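Local coordinates for COPII coat assembly protein SEC16 (Saccharomyces cerevisiae, PDB 3MZK) that helps initiate assembly of the COPII coat for transport vesicles leaving the endoplasmic reticulum, contributes to cargo selection, and takes part in autophagy, at residues E107-D112 with I303-L308; A217-L222 with W252-A257; K236-N241 with Q246-N251; I338-F343 with P347-F352; Q358-A363 with I397-E402. All coordinates share one frame; numbering follows the deposited sequence.

Interaction 1 of 5, residues E107-D112 with I303-L308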
# COMPACT_ATOMS: atom_id res chain seq x y z
N GLU B 107 17.37 27.51 -6.56
CA GLU B 107 17.13 27.97 -7.92
C GLU B 107 16.46 26.88 -8.76
O GLU B 107 15.48 27.14 -9.44
CB GLU B 107 18.43 28.43 -8.58
CG GLU B 107 18.22 29.16 -9.89
CD GLU B 107 19.52 29.48 -10.60
OE1 GLU B 107 20.51 28.74 -10.39
OE2 GLU B 107 19.55 30.46 -11.37
N MET B 108 16.99 25.66 -8.69
CA MET B 108 16.39 24.53 -9.39
C MET B 108 14.92 24.37 -9.02
O MET B 108 14.05 24.34 -9.89
CB MET B 108 17.11 23.23 -9.05
CG MET B 108 18.51 23.10 -9.61
SD MET B 108 19.17 21.46 -9.26
CE MET B 108 17.85 20.45 -9.92
N LYS B 109 14.66 24.24 -7.72
CA LYS B 109 13.31 23.97 -7.24
C LYS B 109 12.37 25.10 -7.64
O LYS B 109 11.16 24.91 -7.76
CB LYS B 109 13.32 23.77 -5.73
CG LYS B 109 14.22 22.63 -5.27
CD LYS B 109 14.24 22.50 -3.75
CE LYS B 109 13.22 21.49 -3.25
NZ LYS B 109 11.82 21.90 -3.52
N LEU B 110 12.94 26.27 -7.85
CA LEU B 110 12.16 27.42 -8.26
C LEU B 110 11.74 27.30 -9.73
O LEU B 110 10.76 27.90 -10.15
CB LEU B 110 12.95 28.71 -8.04
CG LEU B 110 12.29 30.01 -8.49
CD1 LEU B 110 11.01 30.25 -7.73
CD2 LEU B 110 13.25 31.17 -8.32
N ASN B 111 12.48 26.50 -10.48
CA ASN B 111 12.31 26.43 -11.93
C ASN B 111 11.44 25.28 -12.43
O ASN B 111 10.93 25.32 -13.55
CB ASN B 111 13.68 26.31 -12.62
CG ASN B 111 14.57 27.51 -12.37
OD1 ASN B 111 14.09 28.61 -12.10
ND2 ASN B 111 15.88 27.30 -12.46
N ASP B 112 11.30 24.26 -11.59
CA ASP B 112 10.79 22.96 -12.03
C ASP B 112 11.75 22.36 -13.05
O ASP B 112 11.41 21.39 -13.74
CB ASP B 112 9.37 23.07 -12.59
CG ASP B 112 8.35 23.39 -11.52
OD1 ASP B 112 8.50 24.43 -10.84
OD2 ASP B 112 7.40 22.60 -11.34
N ILE B 303 15.95 19.46 0.16
CA ILE B 303 15.72 18.42 -0.82
C ILE B 303 14.51 17.58 -0.42
O ILE B 303 13.72 17.18 -1.27
CB ILE B 303 16.94 17.49 -0.97
CG1 ILE B 303 18.16 18.29 -1.42
CG2 ILE B 303 16.65 16.38 -1.95
CD1 ILE B 303 19.44 17.49 -1.40
N GLY B 304 14.38 17.32 0.87
CA GLY B 304 13.29 16.50 1.38
C GLY B 304 11.98 17.26 1.47
O GLY B 304 10.96 16.69 1.85
N ASN B 305 12.02 18.54 1.11
CA ASN B 305 10.86 19.41 1.24
C ASN B 305 10.28 19.47 2.65
O ASN B 305 9.06 19.55 2.82
CB ASN B 305 9.77 19.04 0.24
CG ASN B 305 9.85 19.85 -1.03
OD1 ASN B 305 10.94 20.23 -1.46
ND2 ASN B 305 8.70 20.14 -1.63
N VAL B 306 11.15 19.42 3.65
CA VAL B 306 10.70 19.50 5.03
C VAL B 306 10.22 20.91 5.34
O VAL B 306 10.87 21.89 5.00
CB VAL B 306 11.82 19.12 6.01
CG1 VAL B 306 11.40 19.39 7.44
CG2 VAL B 306 12.22 17.66 5.81
N PRO B 307 9.05 21.02 5.99
CA PRO B 307 8.50 22.35 6.30
C PRO B 307 9.33 23.13 7.33
O PRO B 307 9.91 22.53 8.24
CB PRO B 307 7.11 22.03 6.87
CG PRO B 307 6.84 20.60 6.52
CD PRO B 307 8.17 19.93 6.43
N LEU B 308 9.39 24.45 7.17
CA LEU B 308 9.98 25.32 8.18
C LEU B 308 8.97 25.56 9.29
O LEU B 308 7.88 26.07 9.05
CB LEU B 308 10.39 26.66 7.56
CG LEU B 308 11.65 26.70 6.69
CD1 LEU B 308 11.93 28.10 6.18
CD2 LEU B 308 12.86 26.18 7.45

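Interaction 2 of 5, residues A217-L222 with W252-A257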
# COMPACT_ATOMS: atom_id res chain seq x y z
N ALA B 217 33.07 -0.27 2.32
CA ALA B 217 31.99 -0.98 2.99
C ALA B 217 30.94 -0.01 3.54
O ALA B 217 29.74 -0.24 3.38
CB ALA B 217 32.54 -1.84 4.11
N HIS B 218 31.39 1.06 4.18
CA HIS B 218 30.47 2.03 4.74
C HIS B 218 29.51 2.53 3.68
O HIS B 218 28.29 2.57 3.89
CB HIS B 218 31.23 3.22 5.34
CG HIS B 218 32.11 2.85 6.49
ND1 HIS B 218 33.42 2.47 6.32
CD2 HIS B 218 31.87 2.79 7.82
CE1 HIS B 218 33.95 2.21 7.50
NE2 HIS B 218 33.03 2.39 8.43
N PHE B 219 30.06 2.92 2.53
CA PHE B 219 29.26 3.53 1.48
C PHE B 219 28.25 2.53 0.93
O PHE B 219 27.05 2.81 0.89
CB PHE B 219 30.17 4.07 0.37
CG PHE B 219 29.59 5.23 -0.38
CD1 PHE B 219 30.41 6.23 -0.89
CD2 PHE B 219 28.22 5.33 -0.59
CE1 PHE B 219 29.89 7.30 -1.59
CE2 PHE B 219 27.69 6.40 -1.29
CZ PHE B 219 28.53 7.39 -1.79
N LEU B 220 28.72 1.36 0.52
CA LEU B 220 27.84 0.31 -0.00
C LEU B 220 26.76 -0.06 1.00
O LEU B 220 25.58 -0.19 0.65
CB LEU B 220 28.64 -0.94 -0.38
CG LEU B 220 29.47 -0.88 -1.66
CD1 LEU B 220 30.23 -2.18 -1.85
CD2 LEU B 220 28.57 -0.60 -2.86
N LEU B 221 27.16 -0.23 2.25
CA LEU B 221 26.24 -0.60 3.31
C LEU B 221 25.09 0.39 3.39
O LEU B 221 23.93 0.00 3.44
CB LEU B 221 26.96 -0.66 4.66
CG LEU B 221 26.08 -0.94 5.87
CD1 LEU B 221 25.25 -2.20 5.67
CD2 LEU B 221 26.94 -1.06 7.12
N LEU B 222 25.42 1.68 3.37
CA LEU B 222 24.41 2.72 3.50
C LEU B 222 23.42 2.73 2.34
O LEU B 222 22.21 2.80 2.54
CB LEU B 222 25.05 4.09 3.66
CG LEU B 222 24.02 5.21 3.80
CD1 LEU B 222 24.21 5.95 5.11
CD2 LEU B 222 24.08 6.16 2.62
N TRP B 252 29.34 13.77 3.25
CA TRP B 252 27.88 13.79 3.15
C TRP B 252 27.40 14.14 1.75
O TRP B 252 26.36 13.65 1.30
CB TRP B 252 27.27 14.75 4.17
CG TRP B 252 27.50 16.20 3.86
CD1 TRP B 252 28.56 16.97 4.25
CD2 TRP B 252 26.63 17.07 3.11
NE1 TRP B 252 28.41 18.25 3.79
CE2 TRP B 252 27.24 18.34 3.09
CE3 TRP B 252 25.41 16.89 2.46
CZ2 TRP B 252 26.66 19.43 2.44
CZ3 TRP B 252 24.85 17.97 1.81
CH2 TRP B 252 25.47 19.22 1.81
N LYS B 253 28.14 14.99 1.06
CA LYS B 253 27.74 15.43 -0.27
C LYS B 253 27.64 14.28 -1.28
O LYS B 253 26.64 14.16 -1.99
CB LYS B 253 28.68 16.52 -0.78
CG LYS B 253 28.26 17.91 -0.38
CD LYS B 253 29.17 18.94 -0.99
CE LYS B 253 28.81 20.35 -0.57
NZ LYS B 253 29.79 21.32 -1.11
N SER B 254 28.67 13.45 -1.35
CA SER B 254 28.70 12.33 -2.28
C SER B 254 27.75 11.21 -1.85
O SER B 254 27.24 10.47 -2.68
CB SER B 254 30.12 11.79 -2.44
OG SER B 254 30.68 11.45 -1.19
N ILE B 255 27.53 11.10 -0.54
CA ILE B 255 26.62 10.10 -0.00
C ILE B 255 25.19 10.36 -0.45
O ILE B 255 24.55 9.51 -1.05
CB ILE B 255 26.67 10.07 1.53
CG1 ILE B 255 28.07 9.66 2.01
CG2 ILE B 255 25.63 9.11 2.07
CD1 ILE B 255 28.19 9.59 3.52
N VAL B 256 24.69 11.55 -0.14
CA VAL B 256 23.35 11.93 -0.56
C VAL B 256 23.22 11.84 -2.08
O VAL B 256 22.21 11.37 -2.60
CB VAL B 256 22.99 13.35 -0.06
CG1 VAL B 256 21.61 13.77 -0.56
CG2 VAL B 256 23.04 13.39 1.45
N ALA B 257 24.26 12.28 -2.79
CA ALA B 257 24.25 12.26 -4.25
C ALA B 257 24.10 10.84 -4.79
O ALA B 257 23.41 10.62 -5.79
CB ALA B 257 25.52 12.91 -4.80

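Interaction 3 of 5, residues K236-N241 with Q246-N251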
# COMPACT_ATOMS: atom_id res chain seq x y z
N LYS B 236 21.84 5.60 12.56
CA LYS B 236 21.99 5.53 14.01
C LYS B 236 23.34 4.91 14.37
O LYS B 236 23.85 5.13 15.47
CB LYS B 236 20.85 4.73 14.65
N SER B 237 23.91 4.15 13.45
CA SER B 237 25.19 3.49 13.69
C SER B 237 26.33 4.50 13.80
O SER B 237 27.26 4.31 14.59
CB SER B 237 25.49 2.49 12.57
OG SER B 237 25.87 3.16 11.38
N PHE B 238 26.25 5.57 13.01
CA PHE B 238 27.26 6.61 13.03
C PHE B 238 27.51 7.12 14.45
O PHE B 238 28.66 7.20 14.90
CB PHE B 238 26.85 7.78 12.14
CG PHE B 238 26.70 7.42 10.69
CD1 PHE B 238 26.00 8.26 9.83
CD2 PHE B 238 27.26 6.27 10.18
CE1 PHE B 238 25.86 7.94 8.48
CE2 PHE B 238 27.12 5.94 8.83
CZ PHE B 238 26.42 6.78 7.99
N TYR B 239 26.44 7.47 15.15
CA TYR B 239 26.53 8.05 16.48
C TYR B 239 27.48 7.29 17.40
O TYR B 239 28.17 7.89 18.23
CB TYR B 239 25.15 8.14 17.14
CG TYR B 239 24.20 9.10 16.47
CD1 TYR B 239 23.05 8.64 15.84
CD2 TYR B 239 24.44 10.47 16.46
CE1 TYR B 239 22.17 9.51 15.22
CE2 TYR B 239 23.57 11.35 15.85
CZ TYR B 239 22.44 10.87 15.23
OH TYR B 239 21.57 11.74 14.62
N THR B 240 27.52 5.97 17.25
CA THR B 240 28.32 5.12 18.13
C THR B 240 29.76 4.95 17.66
O THR B 240 30.65 4.69 18.47
CB THR B 240 27.68 3.73 18.31
OG1 THR B 240 27.65 3.06 17.04
CG2 THR B 240 26.27 3.86 18.86
N ASN B 241 30.00 5.08 16.36
CA ASN B 241 31.34 4.93 15.81
C ASN B 241 31.96 6.24 15.33
O ASN B 241 31.58 6.77 14.28
CB ASN B 241 31.35 3.88 14.69
CG ASN B 241 32.75 3.43 14.33
OD1 ASN B 241 33.72 4.17 14.48
ND2 ASN B 241 32.86 2.19 13.85
N GLN B 246 32.93 10.45 11.38
CA GLN B 246 33.81 11.43 10.76
C GLN B 246 33.76 11.27 9.25
O GLN B 246 33.76 12.26 8.51
CB GLN B 246 35.24 11.29 11.27
N TRP B 247 33.72 10.03 8.79
CA TRP B 247 33.62 9.75 7.37
C TRP B 247 32.30 10.27 6.80
O TRP B 247 32.28 10.92 5.76
CB TRP B 247 33.74 8.24 7.10
CG TRP B 247 33.26 7.83 5.75
CD1 TRP B 247 33.95 7.92 4.57
CD2 TRP B 247 31.99 7.26 5.42
NE1 TRP B 247 33.18 7.44 3.54
CE2 TRP B 247 31.97 7.03 4.03
CE3 TRP B 247 30.86 6.93 6.18
CZ2 TRP B 247 30.87 6.48 3.38
CZ3 TRP B 247 29.77 6.38 5.53
CH2 TRP B 247 29.78 6.16 4.14
N ALA B 248 31.21 9.98 7.50
CA ALA B 248 29.88 10.35 7.04
C ALA B 248 29.70 11.85 6.94
O ALA B 248 29.14 12.36 5.97
CB ALA B 248 28.82 9.75 7.96
N SER B 249 30.18 12.57 7.96
CA SER B 249 30.03 14.02 7.98
C SER B 249 30.98 14.69 7.00
O SER B 249 30.70 15.77 6.49
CB SER B 249 30.23 14.56 9.40
OG SER B 249 31.53 14.25 9.88
N GLU B 250 32.11 14.05 6.74
CA GLU B 250 33.10 14.60 5.82
C GLU B 250 32.71 14.37 4.36
O GLU B 250 33.08 15.15 3.49
CB GLU B 250 34.49 14.03 6.11
N ASN B 251 31.96 13.30 4.10
CA ASN B 251 31.58 12.96 2.73
C ASN B 251 30.08 12.99 2.46
O ASN B 251 29.60 12.33 1.54
CB ASN B 251 32.12 11.57 2.36
CG ASN B 251 33.63 11.52 2.36
OD1 ASN B 251 34.27 11.75 1.33
ND2 ASN B 251 34.21 11.23 3.51

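Interaction 4 of 5, residues I338-F343 with P347-F352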
# COMPACT_ATOMS: atom_id res chain seq x y z
N ILE B 338 12.36 32.51 -0.20
CA ILE B 338 12.33 31.78 -1.46
C ILE B 338 11.80 30.36 -1.28
O ILE B 338 10.94 29.90 -2.05
CB ILE B 338 13.73 31.73 -2.10
CG1 ILE B 338 14.15 33.14 -2.54
CG2 ILE B 338 13.76 30.75 -3.27
CD1 ILE B 338 15.57 33.23 -3.07
N TYR B 339 12.29 29.68 -0.25
CA TYR B 339 11.83 28.34 0.08
C TYR B 339 10.33 28.37 0.35
O TYR B 339 9.62 27.43 -0.01
CB TYR B 339 12.58 27.82 1.31
CG TYR B 339 12.38 26.36 1.61
CD1 TYR B 339 12.63 25.38 0.64
CD2 TYR B 339 11.97 25.94 2.87
CE1 TYR B 339 12.45 24.03 0.91
CE2 TYR B 339 11.80 24.59 3.16
CZ TYR B 339 12.04 23.64 2.17
OH TYR B 339 11.87 22.30 2.45
N GLU B 340 9.85 29.44 0.96
CA GLU B 340 8.42 29.58 1.22
C GLU B 340 7.64 29.74 -0.09
O GLU B 340 6.61 29.11 -0.29
CB GLU B 340 8.14 30.77 2.13
CG GLU B 340 6.68 30.94 2.49
CD GLU B 340 6.43 32.22 3.27
OE1 GLU B 340 6.93 33.28 2.85
OE2 GLU B 340 5.74 32.16 4.31
N TYR B 341 8.16 30.60 -0.96
CA TYR B 341 7.53 30.83 -2.25
C TYR B 341 7.36 29.52 -3.01
O TYR B 341 6.33 29.29 -3.64
CB TYR B 341 8.34 31.82 -3.08
CG TYR B 341 7.71 32.18 -4.41
CD1 TYR B 341 6.56 32.95 -4.46
CD2 TYR B 341 8.28 31.75 -5.61
CE1 TYR B 341 5.98 33.28 -5.67
CE2 TYR B 341 7.70 32.08 -6.82
CZ TYR B 341 6.55 32.84 -6.85
OH TYR B 341 5.98 33.18 -8.05
N ILE B 342 8.37 28.66 -2.94
CA ILE B 342 8.34 27.37 -3.63
C ILE B 342 7.18 26.50 -3.14
O ILE B 342 6.47 25.88 -3.94
CB ILE B 342 9.68 26.63 -3.49
CG1 ILE B 342 10.77 27.36 -4.26
CG2 ILE B 342 9.55 25.20 -3.99
CD1 ILE B 342 12.16 26.84 -3.98
N PHE B 343 6.98 26.47 -1.83
CA PHE B 343 5.85 25.76 -1.24
C PHE B 343 4.53 26.38 -1.67
O PHE B 343 3.49 25.72 -1.64
CB PHE B 343 5.92 25.81 0.29
CG PHE B 343 6.75 24.72 0.90
CD1 PHE B 343 6.21 23.88 1.86
CD2 PHE B 343 8.07 24.55 0.53
CE1 PHE B 343 6.97 22.88 2.44
CE2 PHE B 343 8.84 23.55 1.10
CZ PHE B 343 8.29 22.72 2.06
N PRO B 347 -1.08 24.84 -3.87
CA PRO B 347 -2.21 25.73 -3.60
C PRO B 347 -2.73 25.65 -2.16
O PRO B 347 -3.17 26.67 -1.62
CB PRO B 347 -3.27 25.24 -4.57
CG PRO B 347 -2.92 23.81 -4.81
CD PRO B 347 -1.43 23.78 -4.83
N LYS B 348 -2.68 24.47 -1.56
CA LYS B 348 -3.17 24.29 -0.20
C LYS B 348 -2.30 25.04 0.81
O LYS B 348 -2.78 25.47 1.86
CB LYS B 348 -3.25 22.80 0.16
N PHE B 349 -1.01 25.19 0.49
CA PHE B 349 -0.03 25.80 1.37
C PHE B 349 -0.40 27.22 1.80
O PHE B 349 -0.76 28.05 0.96
CB PHE B 349 1.34 25.81 0.70
CG PHE B 349 2.45 26.36 1.56
CD1 PHE B 349 2.83 25.71 2.72
CD2 PHE B 349 3.11 27.53 1.20
CE1 PHE B 349 3.85 26.21 3.51
CE2 PHE B 349 4.13 28.03 1.98
CZ PHE B 349 4.50 27.37 3.14
N LYS B 350 -0.30 27.49 3.10
CA LYS B 350 -0.70 28.77 3.68
C LYS B 350 0.48 29.62 4.15
O LYS B 350 0.31 30.81 4.43
CB LYS B 350 -1.68 28.54 4.83
N GLY B 351 1.66 29.02 4.25
CA GLY B 351 2.86 29.76 4.63
C GLY B 351 3.45 29.31 5.95
O GLY B 351 2.78 28.68 6.76
N PHE B 352 4.73 29.64 6.17
CA PHE B 352 5.40 29.30 7.42
C PHE B 352 5.28 30.43 8.45
O PHE B 352 5.94 31.46 8.35
CB PHE B 352 6.88 28.99 7.19
CG PHE B 352 7.14 27.93 6.16
CD1 PHE B 352 6.74 26.63 6.38
CD2 PHE B 352 7.81 28.24 4.99
CE1 PHE B 352 6.98 25.64 5.42
CE2 PHE B 352 8.05 27.27 4.03
CZ PHE B 352 7.64 25.96 4.25
O HOH W 1 5.46 33.73 6.64

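Interaction 5 of 5, residues Q358-A363 with I397-E402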
# COMPACT_ATOMS: atom_id res chain seq x y z
N GLN B 358 11.05 36.70 11.18
CA GLN B 358 12.21 36.97 10.35
C GLN B 358 11.87 37.97 9.26
O GLN B 358 12.71 38.79 8.89
CB GLN B 358 12.76 35.68 9.73
CG GLN B 358 14.12 35.84 9.07
CD GLN B 358 14.62 34.55 8.44
OE1 GLN B 358 15.77 34.14 8.65
NE2 GLN B 358 13.77 33.90 7.66
N LYS B 359 10.64 37.92 8.75
CA LYS B 359 10.20 38.86 7.73
C LYS B 359 10.12 40.29 8.26
O LYS B 359 10.51 41.24 7.58
CB LYS B 359 8.84 38.45 7.17
CG LYS B 359 8.86 37.18 6.35
CD LYS B 359 7.53 36.97 5.65
CE LYS B 359 7.47 35.64 4.94
NZ LYS B 359 6.11 35.39 4.40
N ILE B 360 9.62 40.44 9.49
CA ILE B 360 9.54 41.74 10.13
C ILE B 360 10.95 42.27 10.37
O ILE B 360 11.24 43.44 10.15
CB ILE B 360 8.79 41.67 11.47
CG1 ILE B 360 7.37 41.14 11.25
CG2 ILE B 360 8.74 43.03 12.15
CD1 ILE B 360 6.57 41.02 12.52
N TYR B 361 11.82 41.38 10.82
CA TYR B 361 13.23 41.69 11.02
C TYR B 361 13.86 42.12 9.70
O TYR B 361 14.75 42.97 9.67
CB TYR B 361 13.94 40.48 11.61
CG TYR B 361 15.43 40.43 11.42
CD1 TYR B 361 16.25 41.38 12.00
CD2 TYR B 361 16.02 39.41 10.68
CE1 TYR B 361 17.62 41.32 11.84
CE2 TYR B 361 17.38 39.35 10.52
CZ TYR B 361 18.18 40.30 11.10
OH TYR B 361 19.53 40.22 10.93
N HIS B 362 13.39 41.52 8.61
CA HIS B 362 13.83 41.87 7.27
C HIS B 362 13.46 43.32 6.99
O HIS B 362 14.30 44.13 6.62
CB HIS B 362 13.19 40.92 6.25
CG HIS B 362 13.64 41.14 4.83
ND1 HIS B 362 13.06 40.50 3.76
CD2 HIS B 362 14.61 41.93 4.31
CE1 HIS B 362 13.65 40.88 2.64
NE2 HIS B 362 14.59 41.76 2.95
N ALA B 363 12.18 43.65 7.19
CA ALA B 363 11.70 45.02 7.02
C ALA B 363 12.48 46.01 7.87
O ALA B 363 12.77 47.12 7.45
CB ALA B 363 10.22 45.10 7.34
N ILE B 397 -0.36 38.43 18.67
CA ILE B 397 -0.34 39.68 19.42
C ILE B 397 1.02 40.36 19.41
O ILE B 397 1.12 41.57 19.21
CB ILE B 397 -0.77 39.45 20.88
CG1 ILE B 397 -2.18 38.85 20.92
CG2 ILE B 397 -0.70 40.74 21.66
CD1 ILE B 397 -2.51 38.16 22.22
N ASN B 398 2.06 39.57 19.64
CA ASN B 398 3.43 40.06 19.57
C ASN B 398 3.84 40.56 18.18
O ASN B 398 4.38 41.66 18.05
CB ASN B 398 4.40 38.97 20.03
CG ASN B 398 4.32 38.74 21.52
OD1 ASN B 398 4.06 39.66 22.28
ND2 ASN B 398 4.53 37.50 21.94
N LEU B 399 3.58 39.75 17.15
CA LEU B 399 3.88 40.14 15.78
C LEU B 399 3.20 41.46 15.42
O LEU B 399 3.77 42.29 14.71
CB LEU B 399 3.46 39.06 14.78
CG LEU B 399 4.28 37.77 14.75
CD1 LEU B 399 3.55 36.70 13.96
CD2 LEU B 399 5.65 38.04 14.17
N THR B 400 1.98 41.65 15.90
CA THR B 400 1.25 42.86 15.61
C THR B 400 1.96 44.07 16.20
O THR B 400 2.16 45.08 15.52
CB THR B 400 -0.18 42.80 16.16
OG1 THR B 400 -0.86 41.69 15.58
CG2 THR B 400 -0.93 44.08 15.82
N ARG B 401 2.36 43.96 17.46
CA ARG B 401 3.06 45.04 18.12
C ARG B 401 4.37 45.33 17.40
O ARG B 401 4.65 46.47 17.02
CB ARG B 401 3.33 44.67 19.58
CG ARG B 401 4.22 45.65 20.33
CD ARG B 401 4.57 45.11 21.70
NE ARG B 401 4.87 43.68 21.64
CZ ARG B 401 6.04 43.19 21.24
NH1 ARG B 401 7.01 44.01 20.86
NH2 ARG B 401 6.23 41.88 21.21
N GLU B 402 5.17 44.29 17.20
CA GLU B 402 6.49 44.42 16.59
C GLU B 402 6.38 44.97 15.18
O GLU B 402 7.26 45.70 14.71
CB GLU B 402 7.20 43.07 16.59
CG GLU B 402 7.46 42.53 17.98
CD GLU B 402 8.02 41.13 17.97
OE1 GLU B 402 7.88 40.43 16.93
OE2 GLU B 402 8.61 40.72 18.99

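Interaction 1 of 5, residues E107-D112 with I303-L308
Lys109 and Asn305 meet by their polar ends, their side chains running past one another in opposing senses so that the ammonium comes level with the amide oxygen. Lys109 NZ donates to Asn305 OD1 over 2.8 Å. The donor lies in the plane of the amide carbonyl, on an OD1 lone pair, with a C=O...N angle of 136°. Two bends deliver it there: the lysine leaves the helix in an extended line and then turns at chi3 (94°) and chi4 (-65°). CE follows at 3.2 Å from OD1, whereas Asn305 ND2 stays 4.1 Å from Lys109 NZ, as suits two donor groups. The acceptor sits at a helix terminus. Asn305, with positive phi, is the first residue to leave the helical path after helix 294-303, in a Schellman motif, so the bond ties helix 101-111 to the C-terminal end of helix 294-303, far along the chain of this helical, central piece of Sec16. A leucine in place of Asn305 would probably leave the lysine ammonium without this in-plane acceptor and set its bent end free to turn. The two segments bury just 98 Å² between them, and Ile342 of helix 330-344 packs against the Lys109 side chain.

Interaction 2 of 5, residues A217-L222 with W252-A257
Three first torsions bring Phe219, Leu222 and Ile255 together. In Phe219 (chi1 -152°) and likewise in Leu222, CG lies opposite the backbone N, which carries both side chains from helix 214-226 across to helix 252-261. In Ile255 (chi1 -63°) CG1 stands beside the backbone N, while the CG2 branch is the one set against Leu222. The phenyl group arrives with its CZ end foremost. CZ lies 3.5 Å from the backbone oxygen, Ser254 O, which sits at the ring edge near its plane, a position where a C-H can face a carbonyl. Phe219 CZ also lies 3.8 Å from Ile255 CA, and Ile255 CG1 stands over one face of the ring, more loosely, at 4.5 Å from CZ. Alongside, Leu222 CD2 meets Ile255 CG2 at 3.4 Å, the two side chains crossing at about a right angle.

The contact joins two helices of the alpha-helical stack that makes up this ACE1-like, Sec23-binding region. The axes of the segments 217-222 and 252-257 run in roughly the same direction, 36° apart, and approach to 11.0 Å, a wide gap that the phenyl ring and the branched side chains bridge. There is no hydrogen bond across it; Ser254 OG turns back to Asn251 O in its own chain. Trp247 of helix 242-250 packs on both Phe219 and Ile255, and Phe280 lies against Leu222. Gln162 of the second subunit, another copy of this protein, packs on Phe219 as well.

Interaction 3 of 5, residues K236-N241 with Q246-N251
Phe238 lays one face of its ring on the Ala248 methyl and brings its tip to Trp247. From CB, which points toward helix 242-250, the first torsion (chi1 -62°) sets CG beside the backbone N. CG itself is still 4.2 Å from Ala248 CB. The next atoms come closer: Phe238 CD1 is 3.7 Å and CE1 3.5 Å from the same methyl, before CZ draws back to 3.8 Å. This run of distances places the Ala248 methyl over the ring face, displaced toward its CD1-CE1 rim, and the contact is a CH-pi interaction with Ala248 CB 3.7 Å from the ring centroid and 21° off the normal. At the tip, Phe238 CZ also meets Trp247 CZ3 at 4.2 Å, approaching the indole at its edge, near its plane. A serine in place of Phe238 would probably leave the Ala248 methyl without its aromatic face and open a gap beside the indole edge.

Asn251 secures the far end of the second helix, its ND2 donating almost straight to Trp247 O over 3.0 Å. Phe287 of helix 275-290 meets the Phe238 ring edge-to-face. Asn241 is the N-cap of helix 242-250, its OD1 accepting from Glu243 N. The contact is that of a helical hairpin: helices 231-240 and 242-250, consecutive in the chain and joined at the Asn241 cap, pack through Phe238 in the Sec23-binding region.

Interaction 4 of 5, residues I338-F343 with P347-F352
An aromatic cluster of Phe343, Phe349 and Phe352 folds the loop after helix 330-344 back onto the last turns of that helix, within the Sec23-binding region. Phe349 lies flat against the helix: Phe343 CB sits over the centre of its ring, 3.4 Å from the centroid, in a CH-pi contact. Gly351 N lies over the opposite face, so the phenyl group is sandwiched between helix and loop backbone. The Phe343 and Phe349 rings themselves meet obliquely. Phe352 turns its edge to the face of Phe343, CZ 3.5 Å from Phe343 CD1 and the two planes 64° apart. Phe349 CZ lies over the centre of the Phe352 ring, which closes the trio. Glu340 borders the cluster. Its CG lies opposite the backbone N (chi1 -178°) and the chain is extended beyond, with CB and CG both 3.8 Å from Phe352 CD2 and the carboxylate plane nearly parallel to that ring, though displaced from it. OE1 makes a salt bridge to Lys359 of helix 356-368. The other oxygen, OE2, accepts Phe352 N on its anti lone pair over 3.3 Å, and a water donates both to Glu340 OE2 (2.8 Å) and to Phe352 O (2.9 Å).

Interaction 5 of 5, residues Q358-A363 with I397-E402
Asn398 OD1, on the flank of the Ile360-Leu399 contact, is gripped by two donors: Arg401 NH2 of the same helix and a backbone group in the chain of another protein of the assembly. The arginine bond is long, 3.3 Å from NH2 to OD1, but almost straight at 172°. NH2 comes from above the carbonyl plane of the amide and not along a lone pair, while the oxygen stays close to the guanidinium plane. Arg401 NH2 also forms a salt bridge with Glu402 OE2, 3.5 Å, whose hydrogen bond is weak. These polar groups line the side of helix 394-409 that meets the neighbouring protein.

The contact itself is apolar helix-to-helix packing within the alpha-helical Sec23-binding region. Ile360 points toward helix 394-409, and its extended CG1 branch puts CD1 foremost: CD1 lies 3.5 Å from Leu399 CD2, the side chains meeting at a slant, and 3.8 Å from the backbone oxygen Leu399 O. With chi1 at -59°, CG2 takes the place opposite the backbone N and lies 4.0 Å from Glu402 O. One isoleucine thus spreads its two branches along about a turn of the other helix, with no hydrogen bond across. Leu382 of the intervening helix 372-387 and Val406, further along helix 394-409, also pack on Ile360, while Leu356 and Pro357 at the start of helix 356-368 reach Leu399.

How the interactions relate
Interactions 2 and 3 are neighbours, their centres about 10 Å apart: Trp247 CH2 packs on His218 CB at 3.5 Å, and Leu222 CD1 meets Phe238 CZ at 3.7 Å. On the other side of the chain's centre, interaction 4 sits between interactions 1 and 5. It meets interaction 1, centres again about 10 Å apart, where Tyr339 OH and Val306 O probably share a hydrogen bond of 2.8 Å, and it meets interaction 5 through the Glu340 OE1 to Lys359 NZ salt bridge, also 2.8 Å. Interactions 2 and 5 lie about 42 Å apart between centres. Along the chain, interaction 3 is nested inside interaction 2, and both inside the loop closed by interaction 1.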